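Local coordinates for protein IclR transcriptional regulator (Thermotoga maritima, PDB 1MKM) that probably binds DNA and represses transcription as a zinc-containing, winged helix-turn-helix regulator of the IclR family, at residues 28-32 and 33-37; 175-178 and 179-183. One frame throughout, in Å; residues are numbered along the deposited sequence.

Contact 1: residues 28-32 and 33-37; sequences EIAEK and FNMSV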
ATOM      1  N   GLU B  28     -12.335  -9.815  23.693  1.00 75.59           N
ATOM      2  CA  GLU B  28     -11.167 -10.687  23.647  1.00 72.65           C
ATOM      3  C   GLU B  28     -10.197 -10.508  24.812  1.00 74.17           C
ATOM      4  O   GLU B  28      -9.677 -11.489  25.346  1.00 67.85           O
ATOM      5  CB  GLU B  28     -10.453 -10.487  22.311  1.00 76.63           C
ATOM      6  CG  GLU B  28     -11.317 -10.880  21.119  1.00 67.41           C
ATOM      7  CD  GLU B  28     -10.717 -10.469  19.789  1.00 79.76           C
ATOM      8  OE1 GLU B  28     -11.277 -10.858  18.738  1.00 84.47           O
ATOM      9  OE2 GLU B  28      -9.690  -9.753  19.794  1.00 73.53           O
ATOM     10  N   ILE B  29      -9.953  -9.262  25.209  1.00 76.22           N
ATOM     11  CA  ILE B  29      -9.059  -9.006  26.327  1.00 73.75           C
ATOM     12  C   ILE B  29      -9.651  -9.606  27.595  1.00 79.44           C
ATOM     13  O   ILE B  29      -8.948 -10.266  28.364  1.00 74.34           O
ATOM     14  CB  ILE B  29      -8.824  -7.500  26.531  1.00 71.29           C
ATOM     15  CG1 ILE B  29      -7.811  -7.011  25.494  1.00 75.58           C
ATOM     16  CG2 ILE B  29      -8.351  -7.225  27.961  1.00 59.32           C
ATOM     17  CD1 ILE B  29      -7.278  -5.619  25.745  1.00 87.41           C
ATOM     18  N   ALA B  30     -10.945  -9.378  27.804  1.00 74.47           N
ATOM     19  CA  ALA B  30     -11.633  -9.918  28.973  1.00 74.44           C
ATOM     20  C   ALA B  30     -11.393 -11.434  29.032  1.00 72.64           C
ATOM     21  O   ALA B  30     -10.869 -11.958  30.019  1.00 72.69           O
ATOM     22  CB  ALA B  30     -13.137  -9.610  28.890  1.00 52.67           C
ATOM     23  N   GLU B  31     -11.760 -12.129  27.961  1.00 67.35           N
ATOM     24  CA  GLU B  31     -11.572 -13.573  27.886  1.00 81.08           C
ATOM     25  C   GLU B  31     -10.105 -13.960  28.059  1.00 78.82           C
ATOM     26  O   GLU B  31      -9.786 -15.070  28.492  1.00 80.07           O
ATOM     27  CB  GLU B  31     -12.085 -14.101  26.543  1.00 88.73           C
ATOM     28  CG  GLU B  31     -13.600 -14.029  26.376  1.00100.54           C
ATOM     29  CD  GLU B  31     -14.079 -14.674  25.083  1.00107.86           C
ATOM     30  OE1 GLU B  31     -13.790 -14.125  23.994  1.00108.30           O
ATOM     31  OE2 GLU B  31     -14.741 -15.734  25.160  1.00102.96           O
ATOM     32  N   LYS B  32      -9.217 -13.034  27.719  1.00 80.03           N
ATOM     33  CA  LYS B  32      -7.783 -13.265  27.822  1.00 79.12           C
ATOM     34  C   LYS B  32      -7.285 -13.193  29.256  1.00 80.24           C
ATOM     35  O   LYS B  32      -6.500 -14.037  29.689  1.00 76.84           O
ATOM     36  CB  LYS B  32      -7.030 -12.239  26.973  1.00 81.26           C
ATOM     37  CG  LYS B  32      -5.507 -12.256  27.144  1.00 80.66           C
ATOM     38  CD  LYS B  32      -4.858 -13.453  26.488  1.00 77.75           C
ATOM     39  CE  LYS B  32      -3.348 -13.367  26.591  1.00 78.51           C
ATOM     40  NZ  LYS B  32      -2.707 -14.426  25.771  1.00 82.94           N
ATOM     41  N   PHE B  33      -7.740 -12.184  29.992  1.00 81.48           N
ATOM     42  CA  PHE B  33      -7.307 -12.005  31.372  1.00 81.68           C
ATOM     43  C   PHE B  33      -8.401 -12.227  32.406  1.00 87.13           C
ATOM     44  O   PHE B  33      -8.595 -11.406  33.304  1.00 83.58           O
ATOM     45  CB  PHE B  33      -6.701 -10.612  31.564  1.00 69.64           C
ATOM     46  CG  PHE B  33      -5.495 -10.349  30.703  1.00 62.58           C
ATOM     47  CD1 PHE B  33      -5.639  -9.887  29.401  1.00 51.01           C
ATOM     48  CD2 PHE B  33      -4.214 -10.594  31.186  1.00 60.79           C
ATOM     49  CE1 PHE B  33      -4.532  -9.674  28.595  1.00 62.35           C
ATOM     50  CE2 PHE B  33      -3.099 -10.386  30.388  1.00 58.53           C
ATOM     51  CZ  PHE B  33      -3.258  -9.924  29.087  1.00 67.74           C
ATOM     52  N   ASN B  34      -9.100 -13.349  32.268  1.00 91.03           N
ATOM     53  CA  ASN B  34     -10.172 -13.739  33.177  1.00 90.70           C
ATOM     54  C   ASN B  34     -10.824 -12.545  33.880  1.00 82.81           C
ATOM     55  O   ASN B  34     -10.471 -12.209  35.010  1.00 89.12           O
ATOM     56  CB  ASN B  34      -9.621 -14.719  34.223  1.00 95.80           C
ATOM     57  CG  ASN B  34     -10.615 -15.809  34.593  1.00 99.64           C
ATOM     58  OD1 ASN B  34     -10.420 -16.536  35.572  1.00100.22           O
ATOM     59  ND2 ASN B  34     -11.679 -15.937  33.806  1.00 98.19           N
ATOM     60  N   MET B  35     -11.764 -11.896  33.198  1.00 73.51           N
ATOM     61  CA  MET B  35     -12.485 -10.758  33.762  1.00 70.34           C
ATOM     62  C   MET B  35     -13.684 -10.370  32.891  1.00 74.63           C
ATOM     63  O   MET B  35     -13.728 -10.671  31.695  1.00 68.21           O
ATOM     64  CB  MET B  35     -11.543  -9.557  33.964  1.00 73.54           C
ATOM     65  CG  MET B  35     -10.844  -9.022  32.709  1.00 79.31           C
ATOM     66  SD  MET B  35      -9.588  -7.731  33.069  1.00 76.47           S
ATOM     67  CE  MET B  35     -10.632  -6.358  33.279  1.00 54.37           C
ATOM     68  N   SER B  36     -14.664  -9.714  33.500  1.00 74.32           N
ATOM     69  CA  SER B  36     -15.864  -9.295  32.777  1.00 76.72           C
ATOM     70  C   SER B  36     -15.566  -8.187  31.769  1.00 76.10           C
ATOM     71  O   SER B  36     -14.642  -7.392  31.956  1.00 76.03           O
ATOM     72  CB  SER B  36     -16.925  -8.795  33.761  1.00 45.21           C
ATOM     73  OG  SER B  36     -16.448  -7.658  34.467  1.00 55.27           O
ATOM     74  N   VAL B  37     -16.353  -8.142  30.699  1.00 77.40           N
ATOM     75  CA  VAL B  37     -16.198  -7.108  29.685  1.00 84.22           C
ATOM     76  C   VAL B  37     -16.242  -5.773  30.417  1.00 86.24           C
ATOM     77  O   VAL B  37     -15.527  -4.831  30.074  1.00 94.78           O
ATOM     78  CB  VAL B  37     -17.355  -7.152  28.649  1.00 85.85           C
ATOM     79  CG1 VAL B  37     -17.342  -5.894  27.788  1.00 89.00           C
ATOM     80  CG2 VAL B  37     -17.223  -8.392  27.766  1.00 92.20           C
TER
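The turn of the winged helix-turn-helix motif starts where Phe-33 folds its ring back against Ile-29 and Lys-32, at the end of helix 26-32. Two backbone bonds define the exit. Phe-33 N donates to Ile-29 O (2.8 Å) with an N-H...O angle of 155°, whereas Met-35 N reaches Ala-30 O weakly, at 3.3 Å and 134°, after the chain has left helical geometry at Phe-33. With CG anti to its own carbonyl carbon (chi1 -60°), the Phe-33 ring lies beside the last helical turn: its CD1 stands 4.1 Å from Ile-29 CG2, while Ile-29 O sits at the ring edge. Lys-32 CG approaches the ring obliquely and tightly, 3.1 Å from Phe-33 CE1. The same ring touches Lys-9 and Ile-13 of helix 6-19, which Ile-29 also meets through Ile-13 and Ile-17. An alanine here removes the ring that Ile-29 CG2 and Lys-32 CG rest against, and would probably open a gap towards Lys-9 and Ile-13. On the side facing helix 37-50, Ala-30 and Met-35 both touch Ala-40. Ser-36, the N-cap of that helix, bonds Asn-39 N through OG, and Ala-30 CB lies only 3.1 Å from Met-35 O.

Contact 2: residues 175-178 and 179-183; sequences KREL and EKIRK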
ATOM      1  N   LYS B 175      39.964 -11.949  27.410  1.00 96.14           N
ATOM      2  CA  LYS B 175      40.879 -10.885  27.822  1.00 96.91           C
ATOM      3  C   LYS B 175      41.901 -10.670  26.702  1.00 98.70           C
ATOM      4  O   LYS B 175      42.074  -9.550  26.218  1.00 98.85           O
ATOM      5  CB  LYS B 175      41.583 -11.268  29.134  1.00 97.12           C
ATOM      6  CG  LYS B 175      42.164 -10.094  29.936  1.00 89.64           C
ATOM      7  CD  LYS B 175      43.442  -9.527  29.324  1.00 98.49           C
ATOM      8  CE  LYS B 175      44.597 -10.531  29.387  1.00103.74           C
ATOM      9  NZ  LYS B 175      45.875 -10.008  28.811  1.00 96.18           N
ATOM     10  N   ARG B 176      42.573 -11.742  26.292  1.00 97.78           N
ATOM     11  CA  ARG B 176      43.550 -11.644  25.211  1.00 96.91           C
ATOM     12  C   ARG B 176      42.821 -11.043  24.021  1.00 90.38           C
ATOM     13  O   ARG B 176      43.274 -10.064  23.426  1.00 86.89           O
ATOM     14  CB  ARG B 176      44.093 -13.031  24.837  1.00100.02           C
ATOM     15  CG  ARG B 176      45.156 -13.577  25.783  1.00 95.16           C
ATOM     16  CD  ARG B 176      45.701 -14.915  25.289  1.00 95.78           C
ATOM     17  NE  ARG B 176      44.686 -15.969  25.295  1.00102.41           N
ATOM     18  CZ  ARG B 176      44.875 -17.201  24.825  1.00 98.66           C
ATOM     19  NH1 ARG B 176      46.043 -17.548  24.303  1.00 92.65           N
ATOM     20  NH2 ARG B 176      43.893 -18.091  24.880  1.00101.32           N
ATOM     21  N   GLU B 177      41.681 -11.646  23.694  1.00 90.53           N
ATOM     22  CA  GLU B 177      40.833 -11.201  22.594  1.00 88.11           C
ATOM     23  C   GLU B 177      40.676  -9.687  22.666  1.00 84.17           C
ATOM     24  O   GLU B 177      40.948  -8.975  21.695  1.00 84.09           O
ATOM     25  CB  GLU B 177      39.465 -11.876  22.700  1.00 87.21           C
ATOM     26  CG  GLU B 177      38.891 -12.351  21.383  1.00 93.73           C
ATOM     27  CD  GLU B 177      38.307 -11.230  20.554  1.00 96.47           C
ATOM     28  OE1 GLU B 177      39.020 -10.234  20.293  1.00 89.40           O
ATOM     29  OE2 GLU B 177      37.127 -11.357  20.158  1.00 96.06           O
ATOM     30  N   LEU B 178      40.258  -9.200  23.831  1.00 74.91           N
ATOM     31  CA  LEU B 178      40.067  -7.769  24.039  1.00 84.52           C
ATOM     32  C   LEU B 178      41.319  -6.956  23.734  1.00 82.98           C
ATOM     33  O   LEU B 178      41.240  -5.866  23.162  1.00 81.04           O
ATOM     34  CB  LEU B 178      39.624  -7.483  25.482  1.00 90.17           C
ATOM     35  CG  LEU B 178      38.256  -7.992  25.953  1.00 96.80           C
ATOM     36  CD1 LEU B 178      37.959  -7.455  27.344  1.00 87.37           C
ATOM     37  CD2 LEU B 178      37.180  -7.540  24.987  1.00103.66           C
ATOM     38  N   GLU B 179      42.479  -7.482  24.113  1.00 89.17           N
ATOM     39  CA  GLU B 179      43.726  -6.772  23.878  1.00 89.58           C
ATOM     40  C   GLU B 179      44.002  -6.663  22.382  1.00 88.89           C
ATOM     41  O   GLU B 179      44.442  -5.617  21.896  1.00 85.42           O
ATOM     42  CB  GLU B 179      44.877  -7.480  24.592  1.00 92.82           C
ATOM     43  CG  GLU B 179      46.002  -6.542  24.989  1.00 98.92           C
ATOM     44  CD  GLU B 179      46.919  -7.153  26.025  1.00103.95           C
ATOM     45  OE1 GLU B 179      47.561  -8.180  25.719  1.00113.68           O
ATOM     46  OE2 GLU B 179      46.991  -6.608  27.148  1.00100.03           O
ATOM     47  N   LYS B 180      43.741  -7.747  21.656  1.00 86.79           N
ATOM     48  CA  LYS B 180      43.935  -7.752  20.212  1.00 83.05           C
ATOM     49  C   LYS B 180      43.146  -6.558  19.690  1.00 84.67           C
ATOM     50  O   LYS B 180      43.593  -5.817  18.814  1.00 80.92           O
ATOM     51  CB  LYS B 180      43.354  -9.022  19.587  1.00 75.17           C
ATOM     52  CG  LYS B 180      43.551 -10.299  20.380  1.00 70.11           C
ATOM     53  CD  LYS B 180      43.040 -11.482  19.565  1.00 68.10           C
ATOM     54  CE  LYS B 180      42.890 -12.749  20.386  1.00 66.96           C
ATOM     55  NZ  LYS B 180      42.248 -13.814  19.565  1.00 68.93           N
ATOM     56  N   ILE B 181      41.955  -6.390  20.251  1.00 83.64           N
ATOM     57  CA  ILE B 181      41.071  -5.303  19.868  1.00 83.84           C
ATOM     58  C   ILE B 181      41.728  -3.970  20.193  1.00 86.73           C
ATOM     59  O   ILE B 181      41.692  -3.040  19.382  1.00 87.45           O
ATOM     60  CB  ILE B 181      39.717  -5.436  20.592  1.00 80.01           C
ATOM     61  CG1 ILE B 181      39.054  -6.755  20.182  1.00 71.19           C
ATOM     62  CG2 ILE B 181      38.817  -4.266  20.249  1.00 80.45           C
ATOM     63  CD1 ILE B 181      37.857  -7.132  21.021  1.00 66.99           C
ATOM     64  N   ARG B 182      42.339  -3.875  21.370  1.00 90.63           N
ATOM     65  CA  ARG B 182      43.017  -2.644  21.757  1.00 92.76           C
ATOM     66  C   ARG B 182      44.090  -2.403  20.699  1.00 96.53           C
ATOM     67  O   ARG B 182      44.348  -1.263  20.297  1.00 91.89           O
ATOM     68  CB  ARG B 182      43.669  -2.800  23.132  1.00 92.76           C
ATOM     69  CG  ARG B 182      42.737  -3.352  24.201  1.00 94.75           C
ATOM     70  CD  ARG B 182      43.450  -3.486  25.549  1.00 93.56           C
ATOM     71  NE  ARG B 182      42.594  -4.096  26.566  1.00 84.39           N
ATOM     72  CZ  ARG B 182      42.957  -4.291  27.828  1.00 86.38           C
ATOM     73  NH1 ARG B 182      44.165  -3.921  28.234  1.00 96.16           N
ATOM     74  NH2 ARG B 182      42.116  -4.855  28.687  1.00 81.43           N
ATOM     75  N   LYS B 183      44.701  -3.498  20.249  1.00 98.00           N
ATOM     76  CA  LYS B 183      45.740  -3.456  19.225  1.00 96.37           C
ATOM     77  C   LYS B 183      45.203  -2.857  17.926  1.00 95.48           C
ATOM     78  O   LYS B 183      45.517  -1.712  17.587  1.00 93.21           O
ATOM     79  CB  LYS B 183      46.280  -4.873  18.974  1.00 96.35           C
ATOM     80  CG  LYS B 183      47.121  -5.056  17.703  1.00 98.48           C
ATOM     81  CD  LYS B 183      48.281  -4.063  17.611  1.00104.17           C
ATOM     82  CE  LYS B 183      49.382  -4.552  16.666  1.00102.06           C
ATOM     83  NZ  LYS B 183      48.907  -4.895  15.293  1.00111.43           N
TER
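Arg-176 O receives two backbone N-H groups: Lys-180 N at 3.0 Å, with an N-H...O angle of 160°, and, weakly, Glu-179 N at 2.8 Å and 117°. The second bond is a strongly bent i to i+3 branch; the same Glu-179 N also donates to Lys-175 O, in the regular i to i+4 pattern that Ile-181 N to Glu-177 O and Arg-182 N to Leu-178 O continue. Lys-180 CG rests 3.1 Å from Arg-176 O, and its extended chain runs on past Glu-177 CA. On the exposed side, Lys-175 and Glu-179 lie side by side and point the same way; their salt bridge, Lys-175 NZ to Glu-179 OE2, is long at 3.9 Å. The inner side is apolar and charged at once. Leu-178 CD2 meets Ile-181 CD1 obliquely at 4.0 Å, and both residues pack on helix 137-143. Glu-177, bent at chi2 (-77°), crosses Ile-181 obliquely and sets OE1 3.4 Å from Ile-181 CD1, against the CG1-CD1 branch; its OE2 pairs with Lys-140, which would probably stabilise the buried charge. Arg-182 extends from CG to NE alongside Leu-178 O, and NE is buried without a polar partner in the model. This is the i, i+3 and i+4 side-chain pattern of an amphipathic helix, here helix 171-184 of the GAF-related IclR C-terminal domain, with the Glu-177 side chain about 8 Å from that of Asp-189, which binds zinc in a structure of this protein although not in this chain.

How the contacts relate
Followed from the N terminus, the two contacts come in series: contact 1 is complete by residue 37, and contact 2 begins at 175, so they neither nest nor cross. Each is local, joining adjoining segments without closing a long loop. Contact 1 forms the turn between helices 26-32 and 37-50 and packs against helix 6-19 in the helix-turn-helix region. The chain then passes through strands 53-55 and 61-63 and helix 66-75 to the C-terminal domain, where contact 2 lies within helix 171-184, against helices 137-143 and 148-157. The centres of contact 1 and contact 2 are about 54 Å apart, on opposite sides of the chain's centre, and the nearest atoms of contact 1 and contact 2 are about 40 Å apart.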